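Alpha-tubulin N-acetyltransferase (Danio rerio, PDB 4H6U) catalyses the transfer of an acetyl group from acetyl coenzyme A to alpha-tubulin, using a GNAT-family catalytic core. Local coordinates at residues A[113-125]-A[151-164]. The protein carries 1 engineered substitution. Residues are numbered along the deposited sequence; the frame is centred on the assembly and turned at random.
Sequences ETEPLCVLAFYVT and QMAYDRPSPKFLSF. Engineered in segment 113-125: Ala121 (natural residue Asp). With ACO (acetyl coenzyme *a), chain C.
Met152 meets Val119 and Leu117 across the parallel strands of a beta-alpha-beta unit, its SD 3.4 Å from Val119 CG2 and its CE beside Leu117 CD2. Three main-chain hydrogen bonds join these strands: Ala153 N donates to Leu117 O, Ala153 O accepts from Val119 N, and Asp155 N reaches Val119 O at 3.1 Å. Tyr154 presents CE1 to Val119 CG2, while its hydroxyl is hydrogen-bonded to Pro149 O. Past Asp155 the strands part, a splay characteristic of GNAT acetyltransferases, and acetyl coenzyme A enters the gap, its O9P hydrogen-bonded to Val124 N. Ser158 caps the next helix through a weak bond from Phe161 N. A chi1 of -173° brings the Phe161 ring up against Phe122, whose edge meets its face, CD2 lying 3.4 Å from Phe161 CE1; Val119 CG1 touches CE2, and the acetyl methyl CH3 lies at the ring edge. Cutting Phe161 back to an alanine is likely to cost Phe122 a T-shaped partner, Val119 CG1 its packing and the methyl its neighbouring ring edge. Phe164 offers Phe122 a second face, planes at 75°, with ligand methyl CEP over the Phe122 face. Backbone polarity thus joins the strands up to Asp155; beyond it, Phe122 and the helix's Phe161 and Phe164 give the cofactor site an apolar side.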
loop_
_atom_site.group_PDB
_atom_site.type_symbol
_atom_site.label_atom_id
_atom_site.label_comp_id
_atom_site.label_asym_id
_atom_site.label_seq_id
_atom_site.Cartn_x
_atom_site.Cartn_y
_atom_site.Cartn_z
ATOM N N GLU A 113 -2.618 19.459 -16.726
ATOM C CA GLU A 113 -2.007 18.258 -16.157
ATOM C C GLU A 113 -1.031 18.639 -15.047
ATOM O O GLU A 113 -0.279 19.590 -15.169
ATOM C CB GLU A 113 -1.318 17.401 -17.241
ATOM N N THR A 114 -1.068 17.884 -13.958
ATOM C CA THR A 114 -0.376 18.227 -12.718
ATOM C C THR A 114 -0.241 16.963 -11.882
ATOM O O THR A 114 -1.047 16.049 -12.010
ATOM C CB THR A 114 -1.148 19.292 -11.904
ATOM O OG1 THR A 114 -0.487 19.514 -10.649
ATOM C CG2 THR A 114 -2.563 18.833 -11.637
ATOM N N GLU A 115 0.712 16.944 -10.959
ATOM C CA GLU A 115 0.948 15.737 -10.167
ATOM C C GLU A 115 1.093 16.056 -8.679
ATOM O O GLU A 115 2.174 16.012 -8.124
ATOM C CB GLU A 115 2.185 14.986 -10.679
ATOM C CG GLU A 115 2.314 13.604 -10.012
ATOM C CD GLU A 115 3.519 12.794 -10.443
ATOM O OE1 GLU A 115 4.279 13.236 -11.329
ATOM O OE2 GLU A 115 3.704 11.706 -9.858
ATOM N N PRO A 116 -0.030 16.375 -8.035
ATOM C CA PRO A 116 -0.118 16.764 -6.624
ATOM C C PRO A 116 -0.121 15.559 -5.727
ATOM O O PRO A 116 -0.277 14.432 -6.211
ATOM C CB PRO A 116 -1.479 17.452 -6.532
ATOM C CG PRO A 116 -2.324 16.681 -7.547
ATOM C CD PRO A 116 -1.357 16.317 -8.677
ATOM N N LEU A 117 0.037 15.812 -4.432
ATOM C CA LEU A 117 -0.117 14.781 -3.437
ATOM C C LEU A 117 -1.606 14.534 -3.227
ATOM O O LEU A 117 -2.376 15.487 -3.119
ATOM C CB LEU A 117 0.524 15.222 -2.114
ATOM C CG LEU A 117 0.618 14.105 -1.083
ATOM C CD1 LEU A 117 1.683 13.135 -1.548
ATOM C CD2 LEU A 117 0.963 14.660 0.277
ATOM N N CYS A 118 -2.024 13.275 -3.227
ATOM C CA CYS A 118 -3.449 12.971 -3.085
ATOM C C CYS A 118 -3.695 12.185 -1.837
ATOM O O CYS A 118 -2.874 11.352 -1.434
ATOM C CB CYS A 118 -3.949 12.144 -4.263
ATOM S SG CYS A 118 -3.670 12.882 -5.828
ATOM N N VAL A 119 -4.864 12.400 -1.259
ATOM C CA VAL A 119 -5.342 11.499 -0.223
ATOM C C VAL A 119 -6.079 10.359 -0.896
ATOM O O VAL A 119 -6.973 10.604 -1.702
ATOM C CB VAL A 119 -6.265 12.182 0.795
ATOM C CG1 VAL A 119 -6.734 11.151 1.833
ATOM C CG2 VAL A 119 -5.550 13.340 1.445
ATOM N N LEU A 120 -5.651 9.130 -0.611
ATOM C CA LEU A 120 -6.197 7.916 -1.238
ATOM C C LEU A 120 -7.093 7.112 -0.294
ATOM O O LEU A 120 -7.975 6.395 -0.734
ATOM C CB LEU A 120 -5.037 7.051 -1.763
ATOM C CG LEU A 120 -4.111 7.807 -2.734
ATOM C CD1 LEU A 120 -2.863 7.050 -3.126
ATOM C CD2 LEU A 120 -4.875 8.176 -3.956
ATOM N N ALA A 121 -6.802 7.143 1.004
ATOM C CA ALA A 121 -7.624 6.425 1.986
ATOM C C ALA A 121 -7.462 7.083 3.342
ATOM O O ALA A 121 -6.362 7.535 3.703
ATOM C CB ALA A 121 -7.237 4.955 2.052
ATOM N N PHE A 122 -8.564 7.159 4.071
ATOM C CA PHE A 122 -8.597 7.840 5.357
ATOM C C PHE A 122 -9.713 7.204 6.218
ATOM O O PHE A 122 -10.859 7.126 5.788
ATOM C CB PHE A 122 -8.863 9.322 5.146
ATOM C CG PHE A 122 -8.546 10.170 6.340
ATOM C CD1 PHE A 122 -7.709 9.709 7.349
ATOM C CD2 PHE A 122 -9.086 11.427 6.458
ATOM C CE1 PHE A 122 -7.420 10.495 8.444
ATOM C CE2 PHE A 122 -8.816 12.215 7.558
ATOM C CZ PHE A 122 -7.966 11.754 8.541
ATOM N N TYR A 123 -9.350 6.639 7.364
ATOM C CA TYR A 123 -10.310 5.951 8.212
ATOM C C TYR A 123 -9.885 5.926 9.661
ATOM O O TYR A 123 -8.718 5.681 9.977
ATOM C CB TYR A 123 -10.559 4.521 7.749
ATOM C CG TYR A 123 -11.721 3.865 8.458
ATOM C CD1 TYR A 123 -13.022 4.229 8.171
ATOM C CD2 TYR A 123 -11.517 2.905 9.448
ATOM C CE1 TYR A 123 -14.094 3.642 8.821
ATOM C CE2 TYR A 123 -12.593 2.313 10.105
ATOM C CZ TYR A 123 -13.879 2.705 9.790
ATOM O OH TYR A 123 -14.960 2.146 10.407
ATOM N N VAL A 124 -10.847 6.200 10.534
ATOM C CA VAL A 124 -10.687 6.053 11.978
ATOM C C VAL A 124 -11.737 5.054 12.404
ATOM O O VAL A 124 -12.872 5.133 11.950
ATOM C CB VAL A 124 -10.900 7.375 12.697
ATOM C CG1 VAL A 124 -11.083 7.145 14.241
ATOM C CG2 VAL A 124 -9.758 8.301 12.408
ATOM N N THR A 125 -11.357 4.134 13.283
ATOM C CA THR A 125 -12.252 3.078 13.722
ATOM C C THR A 125 -13.521 3.721 14.246
ATOM O O THR A 125 -13.449 4.791 14.854
ATOM C CB THR A 125 -11.562 2.131 14.766
ATOM O OG1 THR A 125 -12.342 0.930 14.955
ATOM C CG2 THR A 125 -11.359 2.843 16.110
ATOM N N GLN A 151 -3.468 22.375 -1.397
ATOM C CA GLN A 151 -2.548 22.019 -2.495
ATOM C C GLN A 151 -2.588 20.566 -2.859
ATOM O O GLN A 151 -1.879 20.139 -3.767
ATOM C CB GLN A 151 -1.093 22.337 -2.122
ATOM C CG GLN A 151 -0.796 23.793 -1.803
ATOM C CD GLN A 151 0.606 23.984 -1.209
ATOM O OE1 GLN A 151 1.040 23.221 -0.338
ATOM N NE2 GLN A 151 1.341 24.957 -1.737
ATOM N N MET A 152 -3.450 19.803 -2.204
ATOM C CA MET A 152 -3.585 18.399 -2.546
ATOM C C MET A 152 -4.923 18.100 -3.198
ATOM O O MET A 152 -5.824 18.920 -3.186
ATOM C CB MET A 152 -3.405 17.529 -1.317
ATOM C CG MET A 152 -4.476 17.651 -0.330
ATOM S SD MET A 152 -4.216 16.404 0.952
ATOM C CE MET A 152 -2.521 16.663 1.310
ATOM N N ALA A 153 -5.006 16.928 -3.810
ATOM C CA ALA A 153 -6.240 16.414 -4.384
ATOM C C ALA A 153 -6.812 15.260 -3.537
ATOM O O ALA A 153 -6.084 14.578 -2.815
ATOM C CB ALA A 153 -5.979 15.923 -5.800
ATOM N N TYR A 154 -8.126 15.085 -3.595
ATOM C CA TYR A 154 -8.775 14.088 -2.769
ATOM C C TYR A 154 -9.534 13.095 -3.642
ATOM O O TYR A 154 -10.431 13.452 -4.406
ATOM C CB TYR A 154 -9.698 14.777 -1.763
ATOM C CG TYR A 154 -8.931 15.713 -0.856
ATOM C CD1 TYR A 154 -8.404 15.269 0.357
ATOM C CD2 TYR A 154 -8.675 17.035 -1.236
ATOM C CE1 TYR A 154 -7.685 16.138 1.191
ATOM C CE2 TYR A 154 -7.956 17.899 -0.420
ATOM C CZ TYR A 154 -7.447 17.441 0.789
ATOM O OH TYR A 154 -6.741 18.317 1.588
ATOM N N ASP A 155 -9.139 11.831 -3.553
ATOM C CA ASP A 155 -9.706 10.805 -4.412
ATOM C C ASP A 155 -11.033 10.259 -3.840
ATOM O O ASP A 155 -11.045 9.553 -2.833
ATOM C CB ASP A 155 -8.694 9.698 -4.519
ATOM C CG ASP A 155 -9.064 8.650 -5.514
ATOM O OD1 ASP A 155 -10.200 8.604 -6.019
ATOM O OD2 ASP A 155 -8.163 7.863 -5.808
ATOM N N ARG A 156 -12.155 10.561 -4.498
ATOM C CA ARG A 156 -13.442 10.006 -4.092
ATOM C C ARG A 156 -13.699 10.062 -2.576
ATOM O O ARG A 156 -14.006 9.057 -1.940
ATOM C CB ARG A 156 -13.606 8.565 -4.605
ATOM C CG ARG A 156 -13.508 8.437 -6.136
ATOM C CD ARG A 156 -13.698 6.998 -6.597
ATOM N NE ARG A 156 -12.606 6.122 -6.188
ATOM C CZ ARG A 156 -11.624 5.694 -6.982
ATOM N NH1 ARG A 156 -11.562 6.078 -8.258
ATOM N NH2 ARG A 156 -10.691 4.878 -6.487
ATOM N N PRO A 157 -13.634 11.254 -1.994
ATOM C CA PRO A 157 -13.738 11.359 -0.530
ATOM C C PRO A 157 -15.156 11.069 -0.057
ATOM O O PRO A 157 -16.125 11.516 -0.687
ATOM C CB PRO A 157 -13.349 12.813 -0.248
ATOM C CG PRO A 157 -13.658 13.552 -1.532
ATOM C CD PRO A 157 -13.316 12.542 -2.623
ATOM N N SER A 158 -15.278 10.340 1.047
ATOM C CA SER A 158 -16.580 10.030 1.621
ATOM C C SER A 158 -17.226 11.302 2.216
ATOM O O SER A 158 -16.569 12.330 2.430
ATOM C CB SER A 158 -16.417 8.961 2.707
ATOM O OG SER A 158 -15.705 9.481 3.830
ATOM N N PRO A 159 -18.535 11.252 2.444
ATOM C CA PRO A 159 -19.224 12.414 3.037
ATOM C C PRO A 159 -18.601 12.868 4.341
ATOM O O PRO A 159 -18.387 14.062 4.490
ATOM C CB PRO A 159 -20.647 11.913 3.242
ATOM C CG PRO A 159 -20.819 10.822 2.121
ATOM C CD PRO A 159 -19.451 10.175 2.027
ATOM N N LYS A 160 -18.284 11.955 5.244
ATOM C CA LYS A 160 -17.667 12.324 6.517
ATOM C C LYS A 160 -16.303 12.993 6.299
ATOM O O LYS A 160 -15.889 13.828 7.088
ATOM C CB LYS A 160 -17.522 11.109 7.446
ATOM C CG LYS A 160 -18.842 10.575 7.951
ATOM C CD LYS A 160 -18.633 9.465 8.953
ATOM C CE LYS A 160 -19.942 8.797 9.344
ATOM N NZ LYS A 160 -20.213 7.606 8.462
ATOM N N PHE A 161 -15.568 12.587 5.273
ATOM C CA PHE A 161 -14.269 13.197 5.036
ATOM C C PHE A 161 -14.441 14.628 4.470
ATOM O O PHE A 161 -13.692 15.545 4.822
ATOM C CB PHE A 161 -13.445 12.317 4.088
ATOM C CG PHE A 161 -12.002 12.762 3.907
ATOM C CD1 PHE A 161 -11.401 13.642 4.787
ATOM C CD2 PHE A 161 -11.260 12.300 2.828
ATOM C CE1 PHE A 161 -10.109 14.049 4.611
ATOM C CE2 PHE A 161 -9.951 12.703 2.634
ATOM C CZ PHE A 161 -9.368 13.587 3.536
ATOM N N LEU A 162 -15.464 14.820 3.645
ATOM C CA LEU A 162 -15.742 16.124 3.082
ATOM C C LEU A 162 -16.089 17.077 4.219
ATOM O O LEU A 162 -15.565 18.184 4.290
ATOM C CB LEU A 162 -16.878 16.058 2.034
ATOM C CG LEU A 162 -16.466 15.493 0.682
ATOM C CD1 LEU A 162 -17.663 15.290 -0.228
ATOM C CD2 LEU A 162 -15.483 16.415 0.022
ATOM N N SER A 163 -17.002 16.628 5.075
ATOM C CA SER A 163 -17.405 17.339 6.280
ATOM C C SER A 163 -16.177 17.751 7.095
ATOM O O SER A 163 -16.065 18.909 7.550
ATOM C CB SER A 163 -18.313 16.440 7.123
ATOM O OG SER A 163 -18.705 17.071 8.319
ATOM N N PHE A 164 -15.269 16.781 7.263
ATOM C CA PHE A 164 -14.025 16.955 8.009
ATOM C C PHE A 164 -13.218 18.110 7.399
ATOM O O PHE A 164 -12.885 19.087 8.106
ATOM C CB PHE A 164 -13.261 15.611 7.970
ATOM C CG PHE A 164 -11.836 15.664 8.472
ATOM C CD1 PHE A 164 -10.789 15.832 7.582
ATOM C CD2 PHE A 164 -11.547 15.451 9.821
ATOM C CE1 PHE A 164 -9.472 15.860 8.010
ATOM C CE2 PHE A 164 -10.230 15.479 10.291
ATOM C CZ PHE A 164 -9.170 15.682 9.375
HETATM N N1A ACO C . -20.743 12.808 10.405
HETATM C C2A ACO C . -20.258 14.003 9.914
HETATM N N3A ACO C . -19.032 14.471 10.028
HETATM C C4A ACO C . -18.157 13.671 10.775
HETATM C C5A ACO C . -18.527 12.443 11.361
HETATM C C6A ACO C . -19.888 12.035 11.135
HETATM N N6A ACO C . -20.424 10.882 11.610
HETATM N N7A ACO C . -17.392 11.908 12.038
HETATM C C8A ACO C . -16.375 12.833 11.872
HETATM N N9A ACO C . -16.847 13.918 11.106
HETATM C C1B ACO C . -16.209 15.131 10.649
HETATM C C2B ACO C . -16.935 16.390 11.095
HETATM O O2B ACO C . -16.558 17.507 10.339
HETATM C C3B ACO C . -16.272 16.514 12.533
HETATM O O3B ACO C . -16.346 17.712 13.041
HETATM P P3B ACO C . -17.774 17.951 14.174
HETATM O O7A ACO C . -17.423 19.361 14.538
HETATM O O8A ACO C . -18.892 17.754 13.179
HETATM O O9A ACO C . -17.581 16.875 15.194
HETATM C C4B ACO C . -14.846 16.139 12.244
HETATM O O4B ACO C . -14.891 15.178 11.143
HETATM C C5B ACO C . -14.215 15.566 13.515
HETATM O O5B ACO C . -12.849 15.733 13.577
HETATM P P1A ACO C . -11.937 14.413 14.026
HETATM O O1A ACO C . -10.543 14.929 14.013
HETATM O O2A ACO C . -12.560 13.728 15.225
HETATM O O3A ACO C . -12.077 13.387 12.724
HETATM P P2A ACO C . -12.236 11.837 12.884
HETATM O O4A ACO C . -11.135 11.182 13.646
HETATM O O5A ACO C . -13.634 11.345 13.027
HETATM O O6A ACO C . -11.731 11.279 11.215
HETATM C CBP ACO C . -12.672 10.620 9.150
HETATM C CCP ACO C . -12.366 11.774 10.098
HETATM C CDP ACO C . -13.411 11.087 7.887
HETATM C CEP ACO C . -11.355 9.873 8.772
HETATM C CAP ACO C . -13.560 9.633 9.975
HETATM O OAP ACO C . -14.795 10.170 10.399
HETATM C C9P ACO C . -13.673 8.227 9.315
HETATM O O9P ACO C . -12.724 7.483 9.394
HETATM N N8P ACO C . -14.654 7.649 8.580
HETATM C C7P ACO C . -15.907 8.084 8.189
HETATM C C6P ACO C . -16.463 7.224 6.948
HETATM C C5P ACO C . -15.442 6.799 5.820
HETATM O O5P ACO C . -15.580 5.739 5.187
HETATM N N4P ACO C . -14.340 7.666 5.516
HETATM C C3P ACO C . -13.279 7.437 4.443
HETATM C C2P ACO C . -12.648 8.691 3.699
HETATM S S1P ACO C . -12.704 8.861 1.751
HETATM C C ACO C . -11.024 8.558 1.192
HETATM O O ACO C . -10.330 7.946 1.913
HETATM C CH3 ACO C . -10.375 9.632 0.349
#